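Local coordinates for protein glutathione transferase lambda1 (Populus trichocarpa, PDB 4PQH) that binds glutathione as a monomeric Lambda-class transferase of plants and probably works as a thiol-transferase in detoxification, at residues F123-S128 and F148-T153; N134-G139 and E188-D193; L170-Y175 and A202-E207; R181-L186 and Y192-G197. All coordinates share one frame; numbering follows the deposited sequence.

Contact 1: F123-S128 and F148-T153; sequences FSYTGS and FDYIET
Y125 and Y150 lay their rings face to face, centroids 3.8 Å apart and planes tilted by 17°. The side chains run antiparallel, each ring passing over the other toward its base: Y125 CE2 approaches Y150 CD1 to 3.4 Å, while the phenol oxygen Y125 OH reaches back over Y150 CB, also at 3.4 Å. Both rings are thrown outward from their helices by a first torsion that sets CG opposite the backbone nitrogen (-173° in Y125, -176° in Y150). Aliphatic packing adds little, I151 CD1 coming obliquely to Y125 CE2 at 4.4 Å. The stack joins helices 113-137 and 144-154, neighbours in the all-helical C-terminal domain of the glutathione transferase fold; Y175 of helix 170-190 touches Y125 as well. The polar bonds of this region run within or beyond the two segments. On 123-128, F123 O is gripped by both T126 OG1, 2.8 Å away in the carbonyl plane, and T126 N, at 3.2 Å, next to a kink where the N atoms of G127 and S128 make no bond to the preceding turn. On 148-153, D149 forms a salt bridge with R198, and the carboxylate of E152 takes the backbone N-H groups of K200 and L201 at the start of helix 199-208.

Contact 2: N134-G139 and E188-D193; sequences NSTFKG and EFKKYD
F137, whose carbonyl faces the K190 side chain, has N134 OD1 at its ring edge, in plane, while the F189 ring carries the carboxylate carbon CD of its neighbour E188 on one face, 3.8 Å above the plane. The two phenylalanines do not stack: F189 CB stays 5.0 Å from F137 CD1. The closer contacts belong to K190, whose chain bends at chi2 (-66°) and then runs out past T136. There K190 CG lies 4.1 Å from T136 CG2, and K190 CE rests 3.4 Å from T136 O. The ammonium group continues to a water, which accepts from K190 NZ at 3.0 Å and donates to F137 O at 2.7 Å, so F137 O is tied to the ammonium group through solvent. T136 O itself accepts from G139 N, within a Schellman motif in which G139 takes positive phi. T136 OG1 turns to A144 N instead. Within 188-193, K191 NZ reaches back to a lone pair of E188 O at 2.7 Å. The contact thus brings together the closing turns of helices 113-137 and 170-190, with L186 of the latter packed against both T136 and F137.

Contact 3: L170-Y175 and A202-E207; sequences LVDIAY and AAWIEE
W204 reaches D172 with the edge of its indole, and here the contact is tight. W204 NE1 donates to D172 OD1 over 2.9 Å at 169°, nearly straight, the oxygen lying almost in the ring plane. OD1 is met on its anti side, 26° out of the carboxylate plane; the carboxylate and indole planes stand 39° apart. The same edge continues along the helix backbone, with W204 CZ2 3.6 Å from D172 O and 4.0 Å from D172 CA. D172 is a shared acceptor: OD1 also takes F164 N, and OD2 takes S169 N while S169 OG takes V171 N, bonds that recall the N-capping box with which glutathione transferases begin this helix of their C-terminal domain. A phenylalanine in place of W204 would probably leave D172 OD1 without its indole partner and with the F164 N-H as its remaining mate among those described. Further along, the fit slackens: W204 CH2 comes only to 4.4 Å from Y175 C, and the Y175 ring turns off from W204, its OH bonding with L122 O. The far side of helix 199-208 is the open one: E206 is exposed, and E207 OE2 forms a salt bridge with K210 NZ.

Contact 4: R181-L186 and Y192-G197; sequences RFQPAL and YDITAG
Q183 runs fully extended, CG opposite its backbone nitrogen (chi1 179°), and crosses I194, whose chi1 of 65° wedges CG1 between its own backbone N and carbonyl carbon. I194 CD1 consequently lies 3.6 Å from Q183 CB, and the methyl I194 CG2, on the other branch, is pressed onto L186 CD1 at 3.5 Å, tighter than usual for two carbons. T195 CG2 sits 3.8 Å from Q183 NE2. The backbones meet where Y192 N donates to L186 O over 3.0 Å. Two waters fill in the polar atoms between: one donates to Q183 O and Y192 O and accepts from I194 N, the other accepts from Q183 NE2 and donates to D193 OD1 at 2.6 Å. With an alanine at Q183, this second water is likely to lose its amide donor, and I194 CG1 and CD1 the packing of the chain beyond CB. D193 OD1 is gripped further by T195 N at 2.9 Å and T195 OG1 at 2.7 Å, both from the same face of the carboxylate. The result is an Asx turn set within a type I beta turn, D193 to A196, which carries the chain from helix 170-190 toward helix 199-208 in the helical C-terminal domain.

Overall arrangement
All four contacts knit the helical domain together, three of them through helix 170-190. Contact 3 lies nearest its start, contacts 4 and 2 toward its end, their centres 9 Å apart and joined by F137 packing on F182 and A185. F148 of contact 1 leans on I194 and L186 of contact 4, while Y175 of contact 3 touches T126 and I151 of contact 1. I205 links contact 3 to contact 4 through Q183, I194 and T195. Glutathione lies beyond this network: the Y175 side chain is about 12 Å from it and about 11 Å from that of the glutathione-binding S92, and the F137 side chain is about 13 Å from the ligand.

Contact 1: F123-S128 and F148-T153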
loop_
_atom_site.group_PDB
_atom_site.type_symbol
_atom_site.label_atom_id
_atom_site.label_comp_id
_atom_site.label_asym_id
_atom_site.label_seq_id
_atom_site.Cartn_x
_atom_site.Cartn_y
_atom_site.Cartn_z
ATOM N N PHE A 123 -6.203 -7.422 7.856
ATOM C CA PHE A 123 -6.712 -6.913 6.582
ATOM C C PHE A 123 -8.126 -6.358 6.742
ATOM O O PHE A 123 -8.452 -5.303 6.197
ATOM C CB PHE A 123 -6.713 -8.002 5.512
ATOM C CG PHE A 123 -5.349 -8.357 4.998
ATOM C CD1 PHE A 123 -4.418 -7.375 4.706
ATOM C CD2 PHE A 123 -5.010 -9.685 4.789
ATOM C CE1 PHE A 123 -3.156 -7.711 4.229
ATOM C CE2 PHE A 123 -3.751 -10.029 4.313
ATOM C CZ PHE A 123 -2.825 -9.038 4.033
ATOM N N SER A 124 -8.953 -7.074 7.498
ATOM C CA SER A 124 -10.343 -6.670 7.721
ATOM C C SER A 124 -10.404 -5.363 8.489
ATOM O O SER A 124 -11.354 -4.599 8.353
ATOM C CB SER A 124 -11.086 -7.752 8.502
ATOM O OG SER A 124 -11.340 -8.893 7.697
ATOM N N TYR A 125 -9.388 -5.112 9.304
ATOM C CA TYR A 125 -9.352 -3.905 10.127
ATOM C C TYR A 125 -8.937 -2.642 9.365
ATOM O O TYR A 125 -9.114 -1.528 9.868
ATOM C CB TYR A 125 -8.429 -4.125 11.337
ATOM C CG TYR A 125 -8.455 -2.996 12.339
ATOM C CD1 TYR A 125 -9.547 -2.811 13.180
ATOM C CD2 TYR A 125 -7.396 -2.106 12.436
ATOM C CE1 TYR A 125 -9.574 -1.777 14.094
ATOM C CE2 TYR A 125 -7.418 -1.065 13.348
ATOM C CZ TYR A 125 -8.510 -0.907 14.176
ATOM O OH TYR A 125 -8.541 0.130 15.085
ATOM N N THR A 126 -8.405 -2.792 8.154
ATOM C CA THR A 126 -7.869 -1.633 7.425
ATOM C C THR A 126 -8.885 -0.515 7.203
ATOM O O THR A 126 -8.540 0.655 7.326
ATOM C CB THR A 126 -7.225 -2.006 6.063
ATOM O OG1 THR A 126 -8.184 -2.672 5.235
ATOM C CG2 THR A 126 -5.983 -2.884 6.261
ATOM N N GLY A 127 -10.124 -0.872 6.869
ATOM C CA GLY A 127 -11.172 0.123 6.690
ATOM C C GLY A 127 -11.428 0.925 7.952
ATOM O O GLY A 127 -11.516 2.157 7.909
ATOM N N SER A 128 -11.560 0.225 9.076
ATOM C CA SER A 128 -11.790 0.866 10.368
ATOM C C SER A 128 -10.623 1.755 10.738
ATOM O O SER A 128 -10.805 2.829 11.303
ATOM C CB SER A 128 -11.994 -0.183 11.465
ATOM O OG SER A 128 -13.051 -1.070 11.142
ATOM N N PHE A 148 -4.639 3.333 16.848
ATOM C CA PHE A 148 -3.226 3.013 17.019
ATOM C C PHE A 148 -2.979 2.120 18.230
ATOM O O PHE A 148 -1.995 1.376 18.260
ATOM C CB PHE A 148 -2.358 4.276 17.016
ATOM C CG PHE A 148 -2.081 4.802 15.636
ATOM C CD1 PHE A 148 -1.111 4.197 14.845
ATOM C CD2 PHE A 148 -2.805 5.868 15.114
ATOM C CE1 PHE A 148 -0.846 4.655 13.569
ATOM C CE2 PHE A 148 -2.539 6.337 13.829
ATOM C CZ PHE A 148 -1.561 5.722 13.058
ATOM N N ASP A 149 -3.870 2.169 19.212
ATOM C CA ASP A 149 -3.845 1.206 20.310
ATOM C C ASP A 149 -4.092 -0.210 19.785
ATOM O O ASP A 149 -3.424 -1.170 20.203
ATOM C CB ASP A 149 -4.892 1.552 21.367
ATOM C CG ASP A 149 -4.499 2.732 22.212
ATOM O OD1 ASP A 149 -3.319 3.149 22.160
ATOM O OD2 ASP A 149 -5.377 3.238 22.939
ATOM N N TYR A 150 -5.029 -0.345 18.853
ATOM C CA TYR A 150 -5.312 -1.642 18.250
ATOM C C TYR A 150 -4.067 -2.165 17.532
ATOM O O TYR A 150 -3.713 -3.341 17.651
ATOM C CB TYR A 150 -6.496 -1.549 17.281
ATOM C CG TYR A 150 -6.904 -2.882 16.699
ATOM C CD1 TYR A 150 -6.272 -3.392 15.572
ATOM C CD2 TYR A 150 -7.917 -3.635 17.280
ATOM C CE1 TYR A 150 -6.634 -4.616 15.038
ATOM C CE2 TYR A 150 -8.292 -4.857 16.752
ATOM C CZ TYR A 150 -7.645 -5.344 15.631
ATOM O OH TYR A 150 -8.011 -6.564 15.101
ATOM N N ILE A 151 -3.405 -1.286 16.794
ATOM C CA ILE A 151 -2.186 -1.636 16.073
ATOM C C ILE A 151 -1.070 -2.065 17.034
ATOM O O ILE A 151 -0.386 -3.073 16.808
ATOM C CB ILE A 151 -1.710 -0.453 15.189
ATOM C CG1 ILE A 151 -2.743 -0.165 14.092
ATOM C CG2 ILE A 151 -0.329 -0.714 14.602
ATOM C CD1 ILE A 151 -3.058 -1.365 13.234
ATOM N N GLU A 152 -0.901 -1.308 18.115
ATOM C CA GLU A 152 0.123 -1.600 19.113
ATOM C C GLU A 152 -0.105 -2.983 19.710
ATOM O O GLU A 152 0.835 -3.783 19.843
ATOM C CB GLU A 152 0.118 -0.525 20.209
ATOM C CG GLU A 152 1.091 -0.798 21.346
ATOM C CD GLU A 152 2.537 -0.616 20.944
ATOM O OE1 GLU A 152 2.807 -0.047 19.866
ATOM O OE2 GLU A 152 3.408 -1.052 21.725
ATOM N N THR A 153 -1.356 -3.278 20.040
ATOM C CA THR A 153 -1.707 -4.578 20.598
ATOM C C THR A 153 -1.470 -5.694 19.581
ATOM O O THR A 153 -0.913 -6.739 19.919
ATOM C CB THR A 153 -3.163 -4.602 21.104
ATOM O OG1 THR A 153 -3.283 -3.713 22.219
ATOM C CG2 THR A 153 -3.558 -6.007 21.541
#

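Contact 2: N134-G139 and E188-D193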
loop_
_atom_site.group_PDB
_atom_site.type_symbol
_atom_site.label_atom_id
_atom_site.label_comp_id
_atom_site.label_asym_id
_atom_site.label_seq_id
_atom_site.Cartn_x
_atom_site.Cartn_y
_atom_site.Cartn_z
ATOM N N ASN A 134 -9.388 9.318 9.704
ATOM C CA ASN A 134 -10.123 10.356 8.999
ATOM C C ASN A 134 -11.145 11.074 9.876
ATOM O O ASN A 134 -11.296 12.291 9.775
ATOM C CB ASN A 134 -10.737 9.795 7.723
ATOM C CG ASN A 134 -9.697 9.561 6.654
ATOM O OD1 ASN A 134 -8.830 10.408 6.427
ATOM N ND2 ASN A 134 -9.755 8.407 6.010
ATOM N N SER A 135 -11.818 10.320 10.744
ATOM C CA SER A 135 -12.738 10.899 11.721
ATOM C C SER A 135 -12.012 11.921 12.583
ATOM O O SER A 135 -12.550 12.977 12.899
ATOM C CB SER A 135 -13.330 9.803 12.609
ATOM O OG SER A 135 -14.192 10.344 13.596
ATOM N N THR A 136 -10.777 11.603 12.955
ATOM C CA THR A 136 -9.981 12.485 13.799
ATOM C C THR A 136 -9.589 13.755 13.054
ATOM O O THR A 136 -9.757 14.860 13.574
ATOM C CB THR A 136 -8.730 11.759 14.306
ATOM O OG1 THR A 136 -9.139 10.643 15.097
ATOM C CG2 THR A 136 -7.871 12.687 15.150
ATOM N N PHE A 137 -9.095 13.604 11.831
ATOM C CA PHE A 137 -8.705 14.756 11.021
ATOM C C PHE A 137 -9.883 15.690 10.779
ATOM O O PHE A 137 -9.717 16.906 10.734
ATOM C CB PHE A 137 -8.124 14.315 9.678
ATOM C CG PHE A 137 -6.858 13.537 9.803
ATOM C CD1 PHE A 137 -5.830 13.998 10.601
ATOM C CD2 PHE A 137 -6.702 12.339 9.133
ATOM C CE1 PHE A 137 -4.654 13.275 10.723
ATOM C CE2 PHE A 137 -5.534 11.615 9.252
ATOM C CZ PHE A 137 -4.515 12.090 10.051
ATOM N N LYS A 138 -11.069 15.113 10.618
ATOM C CA LYS A 138 -12.271 15.900 10.327
ATOM C C LYS A 138 -12.910 16.485 11.581
ATOM O O LYS A 138 -13.865 17.256 11.491
ATOM C CB LYS A 138 -13.286 15.046 9.562
ATOM C CG LYS A 138 -12.852 14.715 8.143
ATOM C CD LYS A 138 -13.910 13.937 7.382
ATOM C CE LYS A 138 -14.146 12.552 7.961
ATOM N NZ LYS A 138 -15.216 11.827 7.211
ATOM N N GLY A 139 -12.385 16.133 12.748
ATOM C CA GLY A 139 -12.896 16.654 14.005
ATOM C C GLY A 139 -14.204 16.032 14.467
ATOM O O GLY A 139 -14.860 16.544 15.375
ATOM N N GLU A 188 1.070 17.224 13.030
ATOM C CA GLU A 188 0.874 18.612 12.624
ATOM C C GLU A 188 -0.483 19.173 13.041
ATOM O O GLU A 188 -0.569 20.254 13.630
ATOM C CB GLU A 188 1.053 18.764 11.111
ATOM C CG GLU A 188 0.741 20.176 10.615
ATOM C CD GLU A 188 0.796 20.312 9.104
ATOM O OE1 GLU A 188 1.151 19.326 8.423
ATOM O OE2 GLU A 188 0.476 21.414 8.598
ATOM N N PHE A 189 -1.544 18.434 12.743
ATOM C CA PHE A 189 -2.891 18.975 12.881
ATOM C C PHE A 189 -3.487 18.746 14.261
ATOM O O PHE A 189 -4.356 19.499 14.700
ATOM C CB PHE A 189 -3.806 18.378 11.809
ATOM C CG PHE A 189 -3.469 18.822 10.417
ATOM C CD1 PHE A 189 -3.835 20.077 9.977
ATOM C CD2 PHE A 189 -2.785 17.986 9.552
ATOM C CE1 PHE A 189 -3.527 20.493 8.695
ATOM C CE2 PHE A 189 -2.471 18.399 8.272
ATOM C CZ PHE A 189 -2.841 19.654 7.845
ATOM N N LYS A 190 -3.034 17.702 14.945
ATOM C CA LYS A 190 -3.605 17.362 16.238
ATOM C C LYS A 190 -2.566 17.368 17.352
ATOM O O LYS A 190 -2.884 17.037 18.491
ATOM C CB LYS A 190 -4.329 16.012 16.175
ATOM C CG LYS A 190 -5.454 15.977 15.152
ATOM C CD LYS A 190 -6.590 16.930 15.538
ATOM C CE LYS A 190 -7.511 17.241 14.360
ATOM N NZ LYS A 190 -8.636 18.124 14.778
ATOM N N LYS A 191 -1.338 17.763 17.014
ATOM C CA LYS A 191 -0.226 17.812 17.968
ATOM C C LYS A 191 -0.097 16.486 18.718
ATOM O O LYS A 191 0.167 16.448 19.927
ATOM C CB LYS A 191 -0.392 18.983 18.943
ATOM C CG LYS A 191 -0.672 20.319 18.260
ATOM C CD LYS A 191 0.334 20.601 17.149
ATOM C CE LYS A 191 -0.032 21.851 16.360
ATOM N NZ LYS A 191 0.798 21.984 15.119
ATOM N N TYR A 192 -0.288 15.401 17.981
ATOM C CA TYR A 192 -0.393 14.064 18.559
ATOM C C TYR A 192 0.696 13.165 18.001
ATOM O O TYR A 192 0.758 12.941 16.799
ATOM C CB TYR A 192 -1.757 13.458 18.225
ATOM C CG TYR A 192 -2.056 12.175 18.967
ATOM C CD1 TYR A 192 -2.430 12.203 20.301
ATOM C CD2 TYR A 192 -1.972 10.937 18.335
ATOM C CE1 TYR A 192 -2.705 11.045 20.991
ATOM C CE2 TYR A 192 -2.255 9.767 19.021
ATOM C CZ TYR A 192 -2.622 9.830 20.349
ATOM O OH TYR A 192 -2.902 8.681 21.048
ATOM N N ASP A 193 1.548 12.657 18.881
ATOM C CA ASP A 193 2.610 11.738 18.484
ATOM C C ASP A 193 2.165 10.296 18.693
ATOM O O ASP A 193 2.090 9.821 19.827
ATOM C CB ASP A 193 3.858 12.031 19.317
ATOM C CG ASP A 193 5.004 11.078 19.034
ATOM O OD1 ASP A 193 4.894 10.218 18.125
ATOM O OD2 ASP A 193 6.031 11.203 19.737
HETATM O O HOH W 1 -10.335 18.970 12.417
#

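Contact 3: L170-Y175 and A202-E207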
loop_
_atom_site.group_PDB
_atom_site.type_symbol
_atom_site.label_atom_id
_atom_site.label_comp_id
_atom_site.label_asym_id
_atom_site.label_seq_id
_atom_site.Cartn_x
_atom_site.Cartn_y
_atom_site.Cartn_z
ATOM N N LEU A 170 2.757 -9.041 3.628
ATOM C CA LEU A 170 1.779 -8.180 2.981
ATOM C C LEU A 170 0.998 -7.334 3.960
ATOM O O LEU A 170 0.489 -6.282 3.578
ATOM C CB LEU A 170 0.791 -9.013 2.174
ATOM C CG LEU A 170 1.369 -9.779 0.991
ATOM C CD1 LEU A 170 0.292 -10.651 0.387
ATOM C CD2 LEU A 170 1.970 -8.826 -0.046
ATOM N N VAL A 171 0.864 -7.783 5.205
ATOM C CA VAL A 171 0.107 -6.998 6.178
ATOM C C VAL A 171 0.823 -5.681 6.476
ATOM O O VAL A 171 0.197 -4.618 6.563
ATOM C CB VAL A 171 -0.154 -7.762 7.502
ATOM C CG1 VAL A 171 -1.018 -6.914 8.440
ATOM C CG2 VAL A 171 -0.825 -9.096 7.239
ATOM N N ASP A 172 2.140 -5.744 6.627
ATOM C CA ASP A 172 2.913 -4.529 6.864
ATOM C C ASP A 172 2.810 -3.598 5.661
ATOM O O ASP A 172 2.623 -2.388 5.805
ATOM C CB ASP A 172 4.370 -4.887 7.157
ATOM C CG ASP A 172 4.475 -5.947 8.207
ATOM O OD1 ASP A 172 4.161 -5.654 9.376
ATOM O OD2 ASP A 172 4.808 -7.092 7.836
ATOM N N ILE A 173 2.906 -4.178 4.475
ATOM C CA ILE A 173 2.775 -3.424 3.238
ATOM C C ILE A 173 1.402 -2.726 3.115
ATOM O O ILE A 173 1.308 -1.581 2.668
ATOM C CB ILE A 173 3.034 -4.336 2.041
ATOM C CG1 ILE A 173 4.495 -4.800 2.070
ATOM C CG2 ILE A 173 2.727 -3.622 0.741
ATOM C CD1 ILE A 173 4.826 -5.861 1.031
ATOM N N ALA A 174 0.347 -3.412 3.533
ATOM C CA ALA A 174 -0.994 -2.843 3.467
ATOM C C ALA A 174 -1.103 -1.575 4.320
ATOM O O ALA A 174 -1.734 -0.593 3.921
ATOM C CB ALA A 174 -2.013 -3.870 3.907
ATOM N N TYR A 175 -0.493 -1.593 5.496
ATOM C CA TYR A 175 -0.583 -0.468 6.424
ATOM C C TYR A 175 0.424 0.652 6.187
ATOM O O TYR A 175 0.150 1.799 6.530
ATOM C CB TYR A 175 -0.494 -0.957 7.873
ATOM C CG TYR A 175 -1.788 -1.535 8.382
ATOM C CD1 TYR A 175 -2.729 -0.716 8.975
ATOM C CD2 TYR A 175 -2.093 -2.892 8.237
ATOM C CE1 TYR A 175 -3.919 -1.214 9.427
ATOM C CE2 TYR A 175 -3.289 -3.404 8.690
ATOM C CZ TYR A 175 -4.202 -2.557 9.288
ATOM O OH TYR A 175 -5.409 -3.029 9.750
ATOM N N ALA A 202 6.366 2.159 17.435
ATOM C CA ALA A 202 7.566 2.945 17.163
ATOM C C ALA A 202 8.633 2.066 16.498
ATOM O O ALA A 202 9.270 2.472 15.518
ATOM C CB ALA A 202 8.099 3.581 18.446
ATOM N N ALA A 203 8.804 0.847 17.012
ATOM C CA ALA A 203 9.761 -0.095 16.440
ATOM C C ALA A 203 9.369 -0.516 15.015
ATOM O O ALA A 203 10.221 -0.628 14.132
ATOM C CB ALA A 203 9.898 -1.324 17.338
ATOM N N TRP A 204 8.075 -0.742 14.797
ATOM C CA TRP A 204 7.564 -1.117 13.482
ATOM C C TRP A 204 7.895 -0.031 12.460
ATOM O O TRP A 204 8.352 -0.317 11.357
ATOM C CB TRP A 204 6.052 -1.343 13.555
ATOM C CG TRP A 204 5.432 -1.798 12.266
ATOM C CD1 TRP A 204 5.220 -3.085 11.868
ATOM C CD2 TRP A 204 4.921 -0.964 11.217
ATOM N NE1 TRP A 204 4.625 -3.109 10.631
ATOM C CE2 TRP A 204 4.419 -1.820 10.213
ATOM C CE3 TRP A 204 4.842 0.422 11.030
ATOM C CZ2 TRP A 204 3.855 -1.332 9.033
ATOM C CZ3 TRP A 204 4.275 0.901 9.863
ATOM C CH2 TRP A 204 3.787 0.029 8.882
ATOM N N ILE A 205 7.676 1.227 12.834
ATOM C CA ILE A 205 7.976 2.327 11.938
ATOM C C ILE A 205 9.474 2.366 11.623
ATOM O O ILE A 205 9.872 2.524 10.460
ATOM C CB ILE A 205 7.466 3.662 12.517
ATOM C CG1 ILE A 205 5.933 3.665 12.578
ATOM C CG2 ILE A 205 7.969 4.836 11.676
ATOM C CD1 ILE A 205 5.388 4.805 13.399
ATOM N N GLU A 206 10.302 2.191 12.653
ATOM C CA GLU A 206 11.744 2.170 12.436
ATOM C C GLU A 206 12.168 1.031 11.507
ATOM O O GLU A 206 13.016 1.224 10.632
ATOM C CB GLU A 206 12.519 2.101 13.757
ATOM C CG GLU A 206 14.027 2.115 13.559
ATOM C CD GLU A 206 14.797 2.253 14.852
ATOM O OE1 GLU A 206 14.261 1.874 15.913
ATOM O OE2 GLU A 206 15.944 2.744 14.802
ATOM N N GLU A 207 11.567 -0.141 11.681
ATOM C CA GLU A 207 11.928 -1.282 10.857
ATOM C C GLU A 207 11.431 -1.145 9.416
ATOM O O GLU A 207 12.131 -1.522 8.474
ATOM C CB GLU A 207 11.437 -2.565 11.514
ATOM C CG GLU A 207 12.165 -2.865 12.844
ATOM C CD GLU A 207 13.685 -2.879 12.701
ATOM O OE1 GLU A 207 14.197 -3.570 11.787
ATOM O OE2 GLU A 207 14.364 -2.181 13.491
#

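Contact 4: R181-L186 and Y192-G197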
loop_
_atom_site.group_PDB
_atom_site.type_symbol
_atom_site.label_atom_id
_atom_site.label_comp_id
_atom_site.label_asym_id
_atom_site.label_seq_id
_atom_site.Cartn_x
_atom_site.Cartn_y
_atom_site.Cartn_z
ATOM N N ARG A 181 1.156 8.442 6.044
ATOM C CA ARG A 181 0.410 9.686 5.902
ATOM C C ARG A 181 -0.181 10.150 7.229
ATOM O O ARG A 181 -0.142 11.340 7.546
ATOM C CB ARG A 181 -0.680 9.525 4.843
ATOM C CG ARG A 181 -0.127 9.495 3.430
ATOM C CD ARG A 181 -1.033 8.721 2.488
ATOM N NE ARG A 181 -0.555 8.789 1.110
ATOM C CZ ARG A 181 0.456 8.076 0.630
ATOM N NH1 ARG A 181 1.106 7.230 1.418
ATOM N NH2 ARG A 181 0.817 8.208 -0.641
ATOM N N PHE A 182 -0.709 9.215 8.017
ATOM C CA PHE A 182 -1.390 9.586 9.253
ATOM C C PHE A 182 -0.424 10.101 10.308
ATOM O O PHE A 182 -0.765 11.000 11.084
ATOM C CB PHE A 182 -2.202 8.426 9.838
ATOM C CG PHE A 182 -3.301 7.915 8.937
ATOM C CD1 PHE A 182 -3.828 8.703 7.920
ATOM C CD2 PHE A 182 -3.813 6.639 9.119
ATOM C CE1 PHE A 182 -4.854 8.220 7.100
ATOM C CE2 PHE A 182 -4.822 6.154 8.314
ATOM C CZ PHE A 182 -5.347 6.945 7.298
ATOM N N GLN A 183 0.777 9.531 10.356
ATOM C CA GLN A 183 1.734 9.934 11.386
ATOM C C GLN A 183 2.072 11.438 11.366
ATOM O O GLN A 183 1.868 12.120 12.372
ATOM C CB GLN A 183 2.999 9.072 11.367
ATOM C CG GLN A 183 4.014 9.509 12.421
ATOM C CD GLN A 183 5.217 8.599 12.520
ATOM O OE1 GLN A 183 5.552 7.879 11.584
ATOM N NE2 GLN A 183 5.865 8.620 13.668
ATOM N N PRO A 184 2.573 11.964 10.229
ATOM C CA PRO A 184 2.908 13.391 10.234
ATOM C C PRO A 184 1.667 14.271 10.326
ATOM O O PRO A 184 1.743 15.359 10.898
ATOM C CB PRO A 184 3.618 13.592 8.884
ATOM C CG PRO A 184 3.142 12.477 8.025
ATOM C CD PRO A 184 2.957 11.320 8.957
ATOM N N ALA A 185 0.537 13.817 9.789
ATOM C CA ALA A 185 -0.665 14.643 9.834
ATOM C C ALA A 185 -1.203 14.770 11.256
ATOM O O ALA A 185 -1.631 15.845 11.674
ATOM C CB ALA A 185 -1.722 14.100 8.896
ATOM N N LEU A 186 -1.166 13.689 12.020
ATOM C CA LEU A 186 -1.591 13.762 13.410
ATOM C C LEU A 186 -0.653 14.655 14.215
ATOM O O LEU A 186 -1.079 15.392 15.107
ATOM C CB LEU A 186 -1.655 12.364 14.028
ATOM C CG LEU A 186 -2.869 11.540 13.595
ATOM C CD1 LEU A 186 -2.659 10.073 13.952
ATOM C CD2 LEU A 186 -4.154 12.093 14.228
ATOM N N TYR A 192 -0.288 15.401 17.981
ATOM C CA TYR A 192 -0.393 14.064 18.559
ATOM C C TYR A 192 0.696 13.165 18.001
ATOM O O TYR A 192 0.758 12.941 16.799
ATOM C CB TYR A 192 -1.757 13.458 18.225
ATOM C CG TYR A 192 -2.056 12.175 18.967
ATOM C CD1 TYR A 192 -2.430 12.203 20.301
ATOM C CD2 TYR A 192 -1.972 10.937 18.335
ATOM C CE1 TYR A 192 -2.705 11.045 20.991
ATOM C CE2 TYR A 192 -2.255 9.767 19.021
ATOM C CZ TYR A 192 -2.622 9.830 20.349
ATOM O OH TYR A 192 -2.902 8.681 21.048
ATOM N N ASP A 193 1.548 12.657 18.881
ATOM C CA ASP A 193 2.610 11.738 18.484
ATOM C C ASP A 193 2.165 10.296 18.693
ATOM O O ASP A 193 2.090 9.821 19.827
ATOM C CB ASP A 193 3.858 12.031 19.317
ATOM C CG ASP A 193 5.004 11.078 19.034
ATOM O OD1 ASP A 193 4.894 10.218 18.125
ATOM O OD2 ASP A 193 6.031 11.203 19.737
ATOM N N ILE A 194 1.898 9.590 17.598
ATOM C CA ILE A 194 1.403 8.223 17.690
ATOM C C ILE A 194 2.368 7.260 18.386
ATOM O O ILE A 194 1.931 6.241 18.920
ATOM C CB ILE A 194 1.029 7.645 16.308
ATOM C CG1 ILE A 194 2.263 7.517 15.407
ATOM C CG2 ILE A 194 -0.061 8.494 15.670
ATOM C CD1 ILE A 194 1.969 6.867 14.087
ATOM N N THR A 195 3.663 7.578 18.397
ATOM C CA THR A 195 4.651 6.684 19.011
ATOM C C THR A 195 4.671 6.796 20.531
ATOM O O THR A 195 5.229 5.927 21.208
ATOM C CB THR A 195 6.090 6.911 18.483
ATOM O OG1 THR A 195 6.573 8.196 18.892
ATOM C CG2 THR A 195 6.145 6.779 16.969
ATOM N N ALA A 196 4.093 7.865 21.068
ATOM C CA ALA A 196 4.108 8.067 22.513
ATOM C C ALA A 196 3.292 6.996 23.231
ATOM O O ALA A 196 2.080 6.891 23.044
ATOM C CB ALA A 196 3.616 9.455 22.862
ATOM N N GLY A 197 3.969 6.175 24.027
ATOM C CA GLY A 197 3.316 5.094 24.739
ATOM C C GLY A 197 3.084 3.846 23.902
ATOM O O GLY A 197 2.408 2.920 24.347
HETATM O O HOH W 2 2.065 11.333 15.045
HETATM O O HOH W 3 4.802 10.756 15.569
#